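Local coordinates for peptidoglycan-recognition protein LB (Drosophila melanogaster, PDB 7NSZ), which hydrolyses the bond between N-acetylmuramoyl and L-amino acid residues in bacterial peptidoglycan as a zinc amidase, probably scavenging active peptidoglycan by cutting it into inactive fragments, at residues F138-G143 against P147-L152. The protein carries 1 engineered substitution. Numbering follows the deposited sequence.
Sequences FGVFKG and PAYKLL
V140 meets P147 and Y149 through its two methyl groups, one for each partner. The valine sits in the last turn of helix 126-142. Its CB points toward the segment 147-152, and the branch splits there. CG1 is anti to the backbone N (chi1 172°) and goes to the proline. It lies 4.0 Å from P147 CA and 4.3 Å from P147 CB, so it rests against the base of the pyrrolidine ring. CG2, the other branch, goes to the tyrosine. It stands 3.9 Å from both Y149 CD2 and Y149 CE2 and comes to the ring obliquely. The side chains of V140 and Y149 cross at about a right angle.

Y149 reaches the valine because its CG lies between its own backbone N and carbonyl carbon (chi1 69°). This turns the ring toward the helix. The ring stacks with H176, and the side chain also touches V41 of strand 38-45. All the touches across the contact are apolar and at van der Waals distance. Together they bury a modest 109 Å² at the surface of the domain, away from the zinc site.

G143 is the first residue to leave helical backbone angles. It has a positive phi and forms a Schellman motif, with G143 N bonded to V140 O at 3.1 Å. The chain crosses over through the short strand 145-146, where I145 makes a backbone bond with G139, and turns a corner at P147 and A148. It enters strand 149-153, an outermost strand of the mixed sheet, which runs parallel to strand 38-45; L151 also makes backbone bonds with H176 and T178. V140 thus joins the C-terminal end of helix 126-142 to the corner at P147 and to Y149 of strand 149-153 in the amidase domain.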
loop_
_atom_site.group_PDB
_atom_site.type_symbol
_atom_site.label_atom_id
_atom_site.label_comp_id
_atom_site.label_asym_id
_atom_site.label_seq_id
_atom_site.Cartn_x
_atom_site.Cartn_y
_atom_site.Cartn_z
ATOM N N PHE A 138 1.659 9.949 9.323
ATOM C CA PHE A 138 0.626 9.691 10.360
ATOM C C PHE A 138 0.934 8.380 11.090
ATOM O O PHE A 138 0.811 8.273 12.337
ATOM C CB PHE A 138 -0.773 9.609 9.753
ATOM N N GLY A 139 1.398 7.351 10.353
ATOM C CA GLY A 139 1.760 6.063 10.945
ATOM C C GLY A 139 2.937 6.237 11.875
ATOM O O GLY A 139 2.939 5.616 12.970
ATOM N N VAL A 140 3.931 7.048 11.538
ATOM C CA VAL A 140 5.065 7.317 12.467
ATOM C C VAL A 140 4.566 8.118 13.676
ATOM O O VAL A 140 4.907 7.755 14.810
ATOM C CB VAL A 140 6.194 8.048 11.742
ATOM C CG1 VAL A 140 7.290 8.523 12.689
ATOM C CG2 VAL A 140 6.808 7.162 10.667
ATOM N N PHE A 141 3.726 9.109 13.467
ATOM C CA PHE A 141 3.164 9.964 14.557
ATOM C C PHE A 141 2.472 9.071 15.583
ATOM O O PHE A 141 2.661 9.278 16.809
ATOM C CB PHE A 141 2.289 11.006 13.849
ATOM C CG PHE A 141 1.412 11.868 14.721
ATOM C CD1 PHE A 141 1.901 13.048 15.220
ATOM C CD2 PHE A 141 0.106 11.503 15.003
ATOM C CE1 PHE A 141 1.087 13.869 15.990
ATOM C CE2 PHE A 141 -0.697 12.307 15.806
ATOM C CZ PHE A 141 -0.197 13.482 16.291
ATOM N N LYS A 142 1.671 8.103 15.120
ATOM C CA LYS A 142 0.853 7.218 15.980
ATOM C C LYS A 142 1.658 6.068 16.558
ATOM O O LYS A 142 1.099 5.322 17.386
ATOM C CB LYS A 142 -0.329 6.672 15.178
ATOM C CG LYS A 142 -1.497 7.617 15.049
ATOM C CD LYS A 142 -2.060 8.048 16.394
ATOM C CE LYS A 142 -2.353 6.856 17.272
ATOM N NZ LYS A 142 -3.561 7.084 18.078
ATOM N N GLY A 143 2.877 5.828 16.123
ATOM C CA GLY A 143 3.672 4.723 16.641
ATOM C C GLY A 143 3.404 3.397 15.928
ATOM O O GLY A 143 3.933 2.382 16.386
ATOM N N PRO A 147 10.037 4.969 13.556
ATOM C CA PRO A 147 10.590 6.237 13.097
ATOM C C PRO A 147 11.817 6.099 12.187
ATOM O O PRO A 147 12.011 6.982 11.428
ATOM C CB PRO A 147 10.975 6.989 14.387
ATOM C CG PRO A 147 11.023 5.930 15.454
ATOM C CD PRO A 147 10.079 4.824 15.018
ATOM N N ALA A 148 12.515 4.977 12.259
ATOM C CA ALA A 148 13.627 4.626 11.345
ATOM C C ALA A 148 13.208 3.564 10.326
ATOM O O ALA A 148 14.055 2.758 9.880
ATOM C CB ALA A 148 14.805 4.138 12.143
ATOM N N TYR A 149 11.960 3.649 9.864
ATOM C CA TYR A 149 11.473 2.668 8.865
ATOM C C TYR A 149 12.368 2.692 7.625
ATOM O O TYR A 149 12.937 3.725 7.223
ATOM C CB TYR A 149 9.990 2.921 8.560
ATOM C CG TYR A 149 9.732 4.187 7.808
ATOM C CD1 TYR A 149 9.687 4.224 6.428
ATOM C CD2 TYR A 149 9.541 5.393 8.479
ATOM C CE1 TYR A 149 9.528 5.396 5.732
ATOM C CE2 TYR A 149 9.344 6.574 7.785
ATOM C CZ TYR A 149 9.306 6.583 6.407
ATOM O OH TYR A 149 9.115 7.717 5.659
ATOM N N LYS A 150 12.366 1.551 6.950
ATOM C CA LYS A 150 12.953 1.447 5.603
ATOM C C LYS A 150 11.842 1.415 4.565
ATOM O O LYS A 150 10.861 0.618 4.743
ATOM C CB LYS A 150 13.846 0.228 5.447
ATOM C CG LYS A 150 15.129 0.364 6.253
ATOM C CD LYS A 150 15.936 -0.910 6.340
ATOM C CE LYS A 150 17.132 -0.733 7.242
ATOM N NZ LYS A 150 16.802 -1.052 8.655
ATOM N N LEU A 151 11.954 2.215 3.532
ATOM C CA LEU A 151 11.001 2.302 2.414
ATOM C C LEU A 151 11.512 1.472 1.236
ATOM O O LEU A 151 12.677 1.715 0.774
ATOM C CB LEU A 151 10.787 3.784 2.039
ATOM C CG LEU A 151 9.854 4.022 0.864
ATOM C CD1 LEU A 151 8.404 3.832 1.313
ATOM C CD2 LEU A 151 10.080 5.418 0.322
ATOM N N LEU A 152 10.654 0.586 0.703
ATOM C CA LEU A 152 11.018 -0.297 -0.436
ATOM C C LEU A 152 9.889 -0.349 -1.445
ATOM O O LEU A 152 8.745 -0.075 -1.096
ATOM C CB LEU A 152 11.249 -1.725 0.068
ATOM C CG LEU A 152 12.299 -1.937 1.125
ATOM C CD1 LEU A 152 12.178 -3.360 1.696
ATOM C CD2 LEU A 152 13.707 -1.697 0.573
#